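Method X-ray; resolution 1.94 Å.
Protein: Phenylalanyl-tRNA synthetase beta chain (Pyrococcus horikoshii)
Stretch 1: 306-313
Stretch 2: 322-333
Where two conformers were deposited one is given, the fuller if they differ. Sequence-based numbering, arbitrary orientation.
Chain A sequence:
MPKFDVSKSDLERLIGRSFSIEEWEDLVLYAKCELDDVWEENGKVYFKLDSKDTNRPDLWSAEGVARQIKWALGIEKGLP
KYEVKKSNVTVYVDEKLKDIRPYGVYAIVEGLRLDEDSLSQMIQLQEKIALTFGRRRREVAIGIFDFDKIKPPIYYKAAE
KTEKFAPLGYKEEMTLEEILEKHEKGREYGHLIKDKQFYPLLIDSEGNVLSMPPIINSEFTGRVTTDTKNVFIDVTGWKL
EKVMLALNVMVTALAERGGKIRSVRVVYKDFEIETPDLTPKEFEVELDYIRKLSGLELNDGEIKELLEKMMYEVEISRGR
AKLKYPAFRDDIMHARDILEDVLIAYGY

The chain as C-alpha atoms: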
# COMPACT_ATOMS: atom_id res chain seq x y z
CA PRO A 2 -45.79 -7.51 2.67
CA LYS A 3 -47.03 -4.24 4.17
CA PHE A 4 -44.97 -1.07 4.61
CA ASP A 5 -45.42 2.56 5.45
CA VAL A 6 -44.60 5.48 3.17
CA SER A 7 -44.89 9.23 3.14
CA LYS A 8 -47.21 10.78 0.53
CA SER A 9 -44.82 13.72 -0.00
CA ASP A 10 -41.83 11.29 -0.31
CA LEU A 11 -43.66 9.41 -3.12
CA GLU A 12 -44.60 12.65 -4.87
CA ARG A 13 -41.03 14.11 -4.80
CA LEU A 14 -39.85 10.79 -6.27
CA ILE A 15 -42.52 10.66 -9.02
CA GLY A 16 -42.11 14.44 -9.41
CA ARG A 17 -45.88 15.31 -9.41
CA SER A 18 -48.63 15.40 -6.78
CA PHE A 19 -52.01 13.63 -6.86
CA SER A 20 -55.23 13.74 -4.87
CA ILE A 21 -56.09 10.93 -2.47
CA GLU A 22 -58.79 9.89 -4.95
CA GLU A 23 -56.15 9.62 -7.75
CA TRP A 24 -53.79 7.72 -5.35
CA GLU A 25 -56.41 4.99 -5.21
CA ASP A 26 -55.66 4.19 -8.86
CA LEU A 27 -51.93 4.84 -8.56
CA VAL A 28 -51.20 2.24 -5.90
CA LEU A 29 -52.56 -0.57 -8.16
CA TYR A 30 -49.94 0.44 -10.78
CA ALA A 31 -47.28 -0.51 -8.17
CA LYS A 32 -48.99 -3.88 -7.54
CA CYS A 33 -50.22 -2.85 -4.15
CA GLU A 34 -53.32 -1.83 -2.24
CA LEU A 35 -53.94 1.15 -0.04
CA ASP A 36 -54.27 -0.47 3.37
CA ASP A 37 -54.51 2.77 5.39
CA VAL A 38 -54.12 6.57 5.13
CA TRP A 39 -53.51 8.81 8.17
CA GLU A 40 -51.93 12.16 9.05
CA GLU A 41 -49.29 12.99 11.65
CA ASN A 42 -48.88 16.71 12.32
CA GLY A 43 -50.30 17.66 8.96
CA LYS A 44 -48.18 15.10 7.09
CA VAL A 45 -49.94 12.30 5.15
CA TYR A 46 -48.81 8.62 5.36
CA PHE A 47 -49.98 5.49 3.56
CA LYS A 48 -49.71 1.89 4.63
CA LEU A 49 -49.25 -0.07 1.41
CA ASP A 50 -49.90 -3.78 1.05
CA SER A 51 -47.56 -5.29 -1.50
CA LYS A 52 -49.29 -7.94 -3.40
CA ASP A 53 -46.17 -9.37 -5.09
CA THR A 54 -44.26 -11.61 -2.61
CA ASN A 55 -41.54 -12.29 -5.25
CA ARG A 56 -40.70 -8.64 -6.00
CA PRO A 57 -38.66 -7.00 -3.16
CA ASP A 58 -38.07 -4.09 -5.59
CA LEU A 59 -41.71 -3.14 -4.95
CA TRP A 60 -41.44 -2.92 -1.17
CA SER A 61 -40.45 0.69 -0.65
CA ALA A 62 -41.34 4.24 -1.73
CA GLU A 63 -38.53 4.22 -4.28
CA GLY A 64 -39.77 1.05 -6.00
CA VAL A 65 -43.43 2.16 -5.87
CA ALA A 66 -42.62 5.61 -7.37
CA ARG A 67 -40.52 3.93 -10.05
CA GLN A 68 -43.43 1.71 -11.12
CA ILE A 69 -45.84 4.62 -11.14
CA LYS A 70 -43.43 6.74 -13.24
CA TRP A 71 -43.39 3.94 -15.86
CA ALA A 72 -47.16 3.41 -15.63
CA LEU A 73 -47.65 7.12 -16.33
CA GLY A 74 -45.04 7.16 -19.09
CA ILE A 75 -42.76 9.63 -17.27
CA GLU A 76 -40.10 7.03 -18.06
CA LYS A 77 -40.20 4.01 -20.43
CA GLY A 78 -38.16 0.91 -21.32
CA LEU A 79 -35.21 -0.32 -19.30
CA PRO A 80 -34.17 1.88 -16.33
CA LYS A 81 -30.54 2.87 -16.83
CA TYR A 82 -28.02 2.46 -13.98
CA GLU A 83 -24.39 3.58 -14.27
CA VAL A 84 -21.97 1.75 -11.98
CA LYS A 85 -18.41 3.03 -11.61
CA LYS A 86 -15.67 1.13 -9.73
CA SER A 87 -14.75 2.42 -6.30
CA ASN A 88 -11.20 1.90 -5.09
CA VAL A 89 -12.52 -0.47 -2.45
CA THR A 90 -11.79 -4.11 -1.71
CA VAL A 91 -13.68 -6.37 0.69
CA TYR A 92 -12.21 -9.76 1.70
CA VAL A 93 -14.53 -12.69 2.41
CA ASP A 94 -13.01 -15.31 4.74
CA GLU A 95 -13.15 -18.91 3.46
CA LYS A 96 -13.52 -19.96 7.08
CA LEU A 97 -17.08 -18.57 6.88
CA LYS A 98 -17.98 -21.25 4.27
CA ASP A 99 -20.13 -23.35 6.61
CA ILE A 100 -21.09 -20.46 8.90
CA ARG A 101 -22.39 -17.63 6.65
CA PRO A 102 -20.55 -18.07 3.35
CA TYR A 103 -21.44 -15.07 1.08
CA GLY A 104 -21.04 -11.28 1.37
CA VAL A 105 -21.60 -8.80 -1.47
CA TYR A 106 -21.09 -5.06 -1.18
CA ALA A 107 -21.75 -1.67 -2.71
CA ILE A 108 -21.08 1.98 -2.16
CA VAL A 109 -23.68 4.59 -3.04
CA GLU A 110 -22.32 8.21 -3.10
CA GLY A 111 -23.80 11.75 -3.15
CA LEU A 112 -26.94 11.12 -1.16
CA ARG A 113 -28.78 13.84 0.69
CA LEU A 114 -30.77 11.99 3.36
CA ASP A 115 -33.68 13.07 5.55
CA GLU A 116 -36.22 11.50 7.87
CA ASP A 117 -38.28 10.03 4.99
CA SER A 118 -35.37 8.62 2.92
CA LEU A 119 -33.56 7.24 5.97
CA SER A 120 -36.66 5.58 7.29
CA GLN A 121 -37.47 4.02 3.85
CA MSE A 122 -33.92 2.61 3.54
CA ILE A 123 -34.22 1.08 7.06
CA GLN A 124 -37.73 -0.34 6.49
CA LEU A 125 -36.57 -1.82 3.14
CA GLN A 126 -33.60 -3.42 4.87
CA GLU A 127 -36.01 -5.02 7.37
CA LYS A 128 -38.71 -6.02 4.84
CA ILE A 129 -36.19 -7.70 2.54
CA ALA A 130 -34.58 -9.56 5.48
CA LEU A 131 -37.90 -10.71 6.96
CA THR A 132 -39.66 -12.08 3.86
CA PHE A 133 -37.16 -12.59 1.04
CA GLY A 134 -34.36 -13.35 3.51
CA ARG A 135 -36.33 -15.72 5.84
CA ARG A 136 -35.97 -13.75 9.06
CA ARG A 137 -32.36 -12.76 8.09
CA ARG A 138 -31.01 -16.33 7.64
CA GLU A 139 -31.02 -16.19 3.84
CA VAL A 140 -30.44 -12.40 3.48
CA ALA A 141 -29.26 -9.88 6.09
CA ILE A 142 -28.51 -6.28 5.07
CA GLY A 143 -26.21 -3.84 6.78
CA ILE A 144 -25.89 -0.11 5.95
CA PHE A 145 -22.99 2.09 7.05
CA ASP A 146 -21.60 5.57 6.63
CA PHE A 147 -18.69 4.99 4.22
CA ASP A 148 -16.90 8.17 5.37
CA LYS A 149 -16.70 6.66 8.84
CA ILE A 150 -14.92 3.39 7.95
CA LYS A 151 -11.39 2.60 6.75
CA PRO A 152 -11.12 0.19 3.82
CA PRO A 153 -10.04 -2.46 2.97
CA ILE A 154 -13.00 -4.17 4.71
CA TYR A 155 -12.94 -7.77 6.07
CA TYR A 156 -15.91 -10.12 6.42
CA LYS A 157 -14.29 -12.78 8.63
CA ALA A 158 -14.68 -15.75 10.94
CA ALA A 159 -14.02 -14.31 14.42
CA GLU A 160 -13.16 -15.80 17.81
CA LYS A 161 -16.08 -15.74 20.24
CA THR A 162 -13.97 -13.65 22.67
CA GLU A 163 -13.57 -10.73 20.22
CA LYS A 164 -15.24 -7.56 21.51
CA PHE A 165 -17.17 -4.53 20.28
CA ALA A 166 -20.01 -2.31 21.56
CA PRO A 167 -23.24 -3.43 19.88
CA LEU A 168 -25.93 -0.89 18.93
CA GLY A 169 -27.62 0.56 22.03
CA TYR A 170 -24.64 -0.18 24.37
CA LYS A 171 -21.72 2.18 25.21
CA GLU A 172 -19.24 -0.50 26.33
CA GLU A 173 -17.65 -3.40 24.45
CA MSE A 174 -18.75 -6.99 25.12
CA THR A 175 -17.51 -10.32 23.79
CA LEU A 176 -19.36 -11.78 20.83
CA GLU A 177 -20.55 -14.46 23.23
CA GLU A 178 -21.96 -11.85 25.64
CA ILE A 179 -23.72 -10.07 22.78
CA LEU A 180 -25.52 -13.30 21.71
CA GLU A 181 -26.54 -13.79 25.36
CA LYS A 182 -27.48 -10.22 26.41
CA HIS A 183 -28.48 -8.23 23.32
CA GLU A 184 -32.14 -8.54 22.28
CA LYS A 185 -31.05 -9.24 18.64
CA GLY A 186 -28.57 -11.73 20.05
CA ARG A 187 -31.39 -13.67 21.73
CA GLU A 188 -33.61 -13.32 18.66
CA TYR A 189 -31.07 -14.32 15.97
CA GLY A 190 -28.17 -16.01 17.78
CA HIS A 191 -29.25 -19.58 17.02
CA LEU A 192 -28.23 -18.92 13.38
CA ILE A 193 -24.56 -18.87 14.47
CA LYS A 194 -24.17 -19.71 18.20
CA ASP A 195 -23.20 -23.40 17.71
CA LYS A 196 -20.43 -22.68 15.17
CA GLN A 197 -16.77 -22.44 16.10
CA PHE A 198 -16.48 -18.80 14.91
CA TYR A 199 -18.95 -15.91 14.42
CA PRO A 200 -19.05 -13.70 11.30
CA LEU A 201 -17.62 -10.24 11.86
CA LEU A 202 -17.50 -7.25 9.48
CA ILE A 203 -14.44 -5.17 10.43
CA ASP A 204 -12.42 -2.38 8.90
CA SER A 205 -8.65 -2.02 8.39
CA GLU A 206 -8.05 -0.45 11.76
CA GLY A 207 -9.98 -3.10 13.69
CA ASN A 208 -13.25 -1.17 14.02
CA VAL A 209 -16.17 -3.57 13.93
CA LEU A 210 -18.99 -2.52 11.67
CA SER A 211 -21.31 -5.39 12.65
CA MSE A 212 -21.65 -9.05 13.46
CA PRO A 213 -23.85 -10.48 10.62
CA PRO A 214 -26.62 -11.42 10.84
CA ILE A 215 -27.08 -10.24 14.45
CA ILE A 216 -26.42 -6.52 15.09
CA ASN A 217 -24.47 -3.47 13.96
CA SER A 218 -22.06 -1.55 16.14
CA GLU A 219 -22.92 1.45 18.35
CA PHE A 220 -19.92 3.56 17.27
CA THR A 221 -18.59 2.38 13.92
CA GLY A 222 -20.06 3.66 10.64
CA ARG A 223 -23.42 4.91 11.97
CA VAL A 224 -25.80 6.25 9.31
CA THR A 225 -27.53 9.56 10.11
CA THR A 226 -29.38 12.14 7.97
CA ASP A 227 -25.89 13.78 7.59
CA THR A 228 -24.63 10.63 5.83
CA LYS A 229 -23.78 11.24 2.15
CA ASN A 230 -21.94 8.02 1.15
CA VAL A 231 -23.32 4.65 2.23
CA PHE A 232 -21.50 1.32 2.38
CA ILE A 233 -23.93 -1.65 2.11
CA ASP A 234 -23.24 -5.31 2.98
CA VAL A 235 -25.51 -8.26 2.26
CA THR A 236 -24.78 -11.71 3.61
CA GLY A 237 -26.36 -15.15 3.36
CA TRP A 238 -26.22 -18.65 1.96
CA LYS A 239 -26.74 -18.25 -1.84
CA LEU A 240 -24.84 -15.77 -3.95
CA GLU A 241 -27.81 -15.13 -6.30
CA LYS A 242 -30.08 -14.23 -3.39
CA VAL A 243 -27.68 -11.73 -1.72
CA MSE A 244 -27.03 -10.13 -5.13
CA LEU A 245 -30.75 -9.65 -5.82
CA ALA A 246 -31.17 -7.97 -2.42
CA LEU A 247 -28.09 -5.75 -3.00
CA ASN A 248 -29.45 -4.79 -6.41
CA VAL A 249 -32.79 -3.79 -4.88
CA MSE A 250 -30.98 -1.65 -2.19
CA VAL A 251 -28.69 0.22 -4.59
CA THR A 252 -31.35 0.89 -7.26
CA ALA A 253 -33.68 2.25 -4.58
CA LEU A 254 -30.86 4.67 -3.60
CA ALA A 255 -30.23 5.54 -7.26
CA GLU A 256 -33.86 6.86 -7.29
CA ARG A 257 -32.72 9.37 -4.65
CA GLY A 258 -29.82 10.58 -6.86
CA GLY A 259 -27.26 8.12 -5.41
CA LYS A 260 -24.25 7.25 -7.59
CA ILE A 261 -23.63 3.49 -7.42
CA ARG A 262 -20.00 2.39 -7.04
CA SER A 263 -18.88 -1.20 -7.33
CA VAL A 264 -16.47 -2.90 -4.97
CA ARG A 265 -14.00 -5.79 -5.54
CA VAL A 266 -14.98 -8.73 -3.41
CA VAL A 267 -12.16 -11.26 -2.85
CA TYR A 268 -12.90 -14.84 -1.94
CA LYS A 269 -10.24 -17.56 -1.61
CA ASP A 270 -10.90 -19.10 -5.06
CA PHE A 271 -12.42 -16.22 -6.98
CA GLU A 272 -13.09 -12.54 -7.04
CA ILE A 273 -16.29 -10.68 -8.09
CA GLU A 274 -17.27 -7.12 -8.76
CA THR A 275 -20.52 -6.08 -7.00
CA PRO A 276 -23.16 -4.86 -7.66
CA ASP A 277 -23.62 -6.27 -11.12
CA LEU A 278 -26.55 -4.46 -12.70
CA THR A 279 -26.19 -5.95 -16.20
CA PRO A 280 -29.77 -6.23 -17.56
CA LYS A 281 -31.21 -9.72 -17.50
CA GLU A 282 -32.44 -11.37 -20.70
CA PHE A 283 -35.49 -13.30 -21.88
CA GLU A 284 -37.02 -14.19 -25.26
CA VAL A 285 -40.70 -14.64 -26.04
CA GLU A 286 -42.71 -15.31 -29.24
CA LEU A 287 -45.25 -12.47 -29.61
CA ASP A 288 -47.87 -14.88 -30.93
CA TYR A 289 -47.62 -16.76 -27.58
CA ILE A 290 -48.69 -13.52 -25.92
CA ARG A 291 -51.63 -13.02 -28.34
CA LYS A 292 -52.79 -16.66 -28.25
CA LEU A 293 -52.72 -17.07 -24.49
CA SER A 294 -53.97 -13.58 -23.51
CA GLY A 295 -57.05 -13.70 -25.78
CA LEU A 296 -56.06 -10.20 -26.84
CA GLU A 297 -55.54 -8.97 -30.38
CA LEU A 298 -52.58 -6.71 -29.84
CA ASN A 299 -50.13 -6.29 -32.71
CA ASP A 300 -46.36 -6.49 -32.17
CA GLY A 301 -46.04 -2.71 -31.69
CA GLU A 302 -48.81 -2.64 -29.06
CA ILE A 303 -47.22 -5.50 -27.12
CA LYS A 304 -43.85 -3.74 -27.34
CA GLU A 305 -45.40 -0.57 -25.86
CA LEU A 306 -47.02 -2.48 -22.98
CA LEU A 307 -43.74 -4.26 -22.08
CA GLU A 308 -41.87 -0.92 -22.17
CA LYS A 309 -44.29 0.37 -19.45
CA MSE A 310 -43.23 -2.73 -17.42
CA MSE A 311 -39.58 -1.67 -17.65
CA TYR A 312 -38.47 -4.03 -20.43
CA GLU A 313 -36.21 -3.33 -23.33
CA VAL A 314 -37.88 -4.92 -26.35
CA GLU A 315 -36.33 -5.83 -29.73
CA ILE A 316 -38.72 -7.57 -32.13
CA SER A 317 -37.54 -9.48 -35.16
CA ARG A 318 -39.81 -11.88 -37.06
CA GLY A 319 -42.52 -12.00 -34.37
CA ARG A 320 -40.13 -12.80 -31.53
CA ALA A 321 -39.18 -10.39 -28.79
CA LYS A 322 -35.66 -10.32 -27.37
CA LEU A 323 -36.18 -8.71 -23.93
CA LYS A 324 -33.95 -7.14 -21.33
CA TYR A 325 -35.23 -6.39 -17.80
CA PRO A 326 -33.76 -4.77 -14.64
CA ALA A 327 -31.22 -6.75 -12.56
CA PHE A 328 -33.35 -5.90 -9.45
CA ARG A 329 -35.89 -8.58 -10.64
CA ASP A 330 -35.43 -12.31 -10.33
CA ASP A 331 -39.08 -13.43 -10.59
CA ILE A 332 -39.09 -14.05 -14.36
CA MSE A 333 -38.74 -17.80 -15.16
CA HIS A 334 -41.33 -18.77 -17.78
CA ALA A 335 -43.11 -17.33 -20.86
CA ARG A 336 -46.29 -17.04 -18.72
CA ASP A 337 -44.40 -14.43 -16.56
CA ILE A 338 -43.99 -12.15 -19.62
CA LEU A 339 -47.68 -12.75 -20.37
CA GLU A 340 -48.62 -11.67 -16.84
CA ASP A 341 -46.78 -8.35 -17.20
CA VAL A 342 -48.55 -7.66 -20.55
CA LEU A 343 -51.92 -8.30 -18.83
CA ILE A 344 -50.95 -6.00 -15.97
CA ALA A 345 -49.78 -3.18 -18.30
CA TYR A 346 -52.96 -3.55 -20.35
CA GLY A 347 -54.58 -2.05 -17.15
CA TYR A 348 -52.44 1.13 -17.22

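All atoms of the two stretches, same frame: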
# COMPACT_ATOMS: atom_id res chain seq x y z
N LEU A 306 -46.59 -2.02 -24.31
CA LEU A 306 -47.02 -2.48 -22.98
C LEU A 306 -45.81 -2.97 -22.16
O LEU A 306 -45.68 -2.62 -20.98
CB LEU A 306 -48.07 -3.57 -23.09
CG LEU A 306 -49.46 -3.13 -23.60
CD1 LEU A 306 -50.34 -4.35 -23.68
CD2 LEU A 306 -50.15 -2.04 -22.73
N LEU A 307 -44.94 -3.77 -22.78
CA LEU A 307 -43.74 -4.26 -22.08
C LEU A 307 -42.75 -3.14 -21.72
O LEU A 307 -42.08 -3.22 -20.70
CB LEU A 307 -43.05 -5.32 -22.93
CG LEU A 307 -43.81 -6.65 -23.06
CD1 LEU A 307 -43.08 -7.48 -24.11
CD2 LEU A 307 -43.88 -7.41 -21.74
N GLU A 308 -42.66 -2.10 -22.55
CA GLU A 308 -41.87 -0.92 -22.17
C GLU A 308 -42.38 -0.19 -20.92
O GLU A 308 -41.58 0.32 -20.16
CB GLU A 308 -41.66 0.03 -23.36
CG GLU A 308 -40.80 -0.59 -24.46
CD GLU A 308 -40.63 0.31 -25.67
OE1 GLU A 308 -41.54 1.10 -25.95
OE2 GLU A 308 -39.58 0.20 -26.34
N LYS A 309 -43.71 -0.14 -20.71
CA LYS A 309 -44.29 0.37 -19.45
C LYS A 309 -43.97 -0.51 -18.24
O LYS A 309 -44.13 -0.07 -17.14
CB LYS A 309 -45.82 0.48 -19.55
CG LYS A 309 -46.33 1.58 -20.47
CD LYS A 309 -47.84 1.50 -20.65
CE LYS A 309 -48.30 2.51 -21.71
NZ LYS A 309 -49.80 2.66 -21.70
N MSE A 310 -43.56 -1.76 -18.48
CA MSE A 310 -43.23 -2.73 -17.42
C MSE A 310 -41.72 -2.84 -17.23
O MSE A 310 -41.21 -3.72 -16.54
CB MSE A 310 -43.85 -4.09 -17.74
CG MSE A 310 -45.37 -4.01 -17.88
SE MSE A 310 -46.17 -3.32 -16.15
CE MSE A 310 -45.80 -4.86 -14.94
N MSE A 311 -41.02 -1.88 -17.83
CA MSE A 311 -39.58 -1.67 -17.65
C MSE A 311 -38.72 -2.64 -18.46
O MSE A 311 -37.54 -2.86 -18.12
CB MSE A 311 -39.17 -1.67 -16.17
CG MSE A 311 -39.93 -0.63 -15.34
SE MSE A 311 -39.30 -0.51 -13.51
CE MSE A 311 -39.67 -2.17 -12.98
N TYR A 312 -39.27 -3.16 -19.55
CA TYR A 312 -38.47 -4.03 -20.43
C TYR A 312 -37.88 -3.25 -21.59
O TYR A 312 -38.50 -2.35 -22.13
CB TYR A 312 -39.27 -5.19 -21.06
CG TYR A 312 -39.80 -6.25 -20.14
CD1 TYR A 312 -39.12 -7.47 -19.97
CD2 TYR A 312 -41.03 -6.07 -19.50
CE1 TYR A 312 -39.64 -8.47 -19.13
CE2 TYR A 312 -41.55 -7.07 -18.67
CZ TYR A 312 -40.88 -8.25 -18.51
OH TYR A 312 -41.42 -9.22 -17.69
N GLU A 313 -36.68 -3.66 -22.00
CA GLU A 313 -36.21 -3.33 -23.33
C GLU A 313 -36.73 -4.40 -24.26
O GLU A 313 -36.74 -5.58 -23.91
CB GLU A 313 -34.69 -3.25 -23.43
CG GLU A 313 -34.20 -3.01 -24.85
CD GLU A 313 -32.69 -3.06 -24.94
OE1 GLU A 313 -32.05 -2.09 -24.52
OE2 GLU A 313 -32.17 -4.08 -25.43
N LYS A 322 -36.83 -10.21 -28.26
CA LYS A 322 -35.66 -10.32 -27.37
C LYS A 322 -35.79 -9.23 -26.29
O LYS A 322 -35.84 -8.04 -26.60
CB LYS A 322 -34.37 -10.16 -28.18
CG LYS A 322 -33.99 -11.38 -29.03
CD LYS A 322 -32.58 -11.17 -29.68
CE LYS A 322 -31.81 -12.49 -29.77
NZ LYS A 322 -30.32 -12.33 -29.50
N LEU A 323 -35.87 -9.64 -25.04
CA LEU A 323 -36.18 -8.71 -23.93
C LEU A 323 -34.97 -8.54 -23.03
O LEU A 323 -34.23 -9.49 -22.84
CB LEU A 323 -37.31 -9.27 -23.06
CG LEU A 323 -38.58 -9.68 -23.81
CD1 LEU A 323 -39.54 -10.40 -22.83
CD2 LEU A 323 -39.20 -8.43 -24.44
N LYS A 324 -34.82 -7.34 -22.48
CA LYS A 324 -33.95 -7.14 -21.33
C LYS A 324 -34.83 -6.57 -20.20
O LYS A 324 -35.74 -5.81 -20.46
CB LYS A 324 -32.81 -6.17 -21.66
CG LYS A 324 -31.79 -6.77 -22.64
CD LYS A 324 -30.67 -5.84 -22.88
CE LYS A 324 -29.73 -6.47 -23.91
NZ LYS A 324 -28.86 -5.41 -24.45
N TYR A 325 -34.51 -6.93 -18.96
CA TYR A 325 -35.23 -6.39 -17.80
C TYR A 325 -34.26 -6.11 -16.66
O TYR A 325 -33.11 -6.61 -16.68
CB TYR A 325 -36.37 -7.35 -17.40
CG TYR A 325 -35.93 -8.75 -16.96
CD1 TYR A 325 -35.77 -9.79 -17.90
CD2 TYR A 325 -35.70 -9.03 -15.62
CE1 TYR A 325 -35.41 -11.10 -17.49
CE2 TYR A 325 -35.33 -10.32 -15.20
CZ TYR A 325 -35.19 -11.35 -16.13
OH TYR A 325 -34.81 -12.62 -15.69
N PRO A 326 -34.68 -5.27 -15.70
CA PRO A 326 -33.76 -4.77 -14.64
C PRO A 326 -33.18 -5.89 -13.79
O PRO A 326 -33.86 -6.89 -13.53
CB PRO A 326 -34.68 -3.90 -13.77
CG PRO A 326 -35.83 -3.54 -14.66
CD PRO A 326 -36.04 -4.71 -15.57
N ALA A 327 -31.91 -5.75 -13.39
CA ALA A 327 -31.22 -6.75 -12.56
C ALA A 327 -31.78 -6.82 -11.14
O ALA A 327 -31.41 -7.72 -10.38
CB ALA A 327 -29.70 -6.43 -12.49
N PHE A 328 -32.64 -5.86 -10.77
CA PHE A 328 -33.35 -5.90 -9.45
C PHE A 328 -34.56 -6.89 -9.41
O PHE A 328 -35.19 -7.06 -8.35
CB PHE A 328 -33.71 -4.48 -8.94
CG PHE A 328 -34.67 -3.69 -9.82
CD1 PHE A 328 -34.25 -2.51 -10.41
CD2 PHE A 328 -36.00 -4.10 -10.03
CE1 PHE A 328 -35.09 -1.76 -11.23
CE2 PHE A 328 -36.88 -3.35 -10.82
CZ PHE A 328 -36.43 -2.17 -11.43
N ARG A 329 -34.85 -7.54 -10.55
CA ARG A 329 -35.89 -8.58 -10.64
C ARG A 329 -35.27 -9.95 -10.79
O ARG A 329 -34.27 -10.12 -11.51
CB ARG A 329 -36.82 -8.35 -11.85
CG ARG A 329 -37.73 -7.12 -11.79
CD ARG A 329 -38.71 -7.10 -12.93
NE ARG A 329 -39.67 -8.22 -12.92
CZ ARG A 329 -40.72 -8.26 -13.76
NH1 ARG A 329 -40.89 -7.28 -14.66
NH2 ARG A 329 -41.58 -9.27 -13.72
N ASP A 330 -35.82 -10.94 -10.10
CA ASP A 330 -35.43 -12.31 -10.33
C ASP A 330 -36.65 -13.24 -10.35
O ASP A 330 -36.52 -14.46 -10.20
CB ASP A 330 -34.32 -12.78 -9.35
CG ASP A 330 -34.86 -13.15 -7.96
OD1 ASP A 330 -36.05 -12.84 -7.66
OD2 ASP A 330 -34.14 -13.76 -7.11
N ASP A 331 -37.84 -12.67 -10.57
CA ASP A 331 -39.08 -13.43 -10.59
C ASP A 331 -39.44 -14.01 -11.95
O ASP A 331 -40.33 -14.85 -12.03
CB ASP A 331 -40.27 -12.55 -10.14
CG ASP A 331 -40.45 -11.32 -11.01
OD1 ASP A 331 -39.43 -10.61 -11.28
OD2 ASP A 331 -41.57 -10.99 -11.48
N ILE A 332 -38.77 -13.58 -13.02
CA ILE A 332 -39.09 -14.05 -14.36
C ILE A 332 -38.42 -15.40 -14.60
O ILE A 332 -37.20 -15.53 -14.44
CB ILE A 332 -38.66 -13.03 -15.41
CG1 ILE A 332 -39.50 -11.76 -15.29
CG2 ILE A 332 -38.80 -13.61 -16.82
CD1 ILE A 332 -38.91 -10.59 -16.03
N MSE A 333 -39.22 -16.42 -14.94
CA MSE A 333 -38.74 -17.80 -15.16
C MSE A 333 -39.32 -18.41 -16.44
O MSE A 333 -38.63 -19.09 -17.18
CB MSE A 333 -39.13 -18.69 -13.98
CG MSE A 333 -38.03 -19.09 -13.02
SE MSE A 333 -38.72 -19.55 -11.23
CE MSE A 333 -37.55 -21.04 -10.86
O HOH W 1 -39.13 -5.59 -16.41
O HOH W 2 -33.42 -6.75 -26.13

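A helix that begins earlier in the chain, and the residues that follow it, lie against strand 322-325 and the loop beyond, burying 578 Å² in all. One antiparallel bridge pairs the backbones: E313 N donates to K324 O (2.8 Å) and K324 N to E313 O (3.0 Å). Each acceptor also meets a CA-H, K324 O that of Y312 CA (3.3 Å) and E313 O that of L323 CA (3.2 Å). The side chains of E313 and K324 share one face of the sheet. With chi1 and chi2 both t, E313 extends its carboxylate alongside the lysine, whose chi2 to chi4 are all t; OE2 of E313 lies 3.4 Å from CD of K324 and 3.7 Å from its NZ, a long salt bridge. Water 2 donates to both E313 OE2 (3.0 Å) and K322 O (2.8 Å), tying the carboxylate to the strand backbone.

Y312 leaves its CA sideways, but its end comes nearer, the m rotamer setting CD1 beside L323 CB (4.0 Å) and Y325 CB (3.8 Å), while CE1 reaches I332 CD1 (3.8 Å). The hydroxyl of this buried tyrosine is hydrogen-bonded elsewhere in the structure. L307 and L323, both m,t, meet through CD1 of L307 and CD2 of L323 (4.0 Å), adding an apolar contact between the helix and the strand.

M311, a selenomethionine with positive phi (79°), directs its CB toward the other stretch. CB lies 4.1 Å from P326 CG, and the flexible m,t,m chain carries CE to CZ of F328 (3.6 Å), at the ring's edge. F328 belongs to the type I turn P326-R329, closed by R329 N to P326 O (3.2 Å).

R329, with chi1 m, chi2 t and chi3 p, presents its guanidinium to D331 in a salt bridge: R329 NE to D331 OD1 2.9 Å, R329 NH2 to D331 OD2 2.8 Å. Water 1 donates to M310 O (2.8 Å) and accepts a weak bond from R329 NH1 (3.0 Å), bridging the stretches.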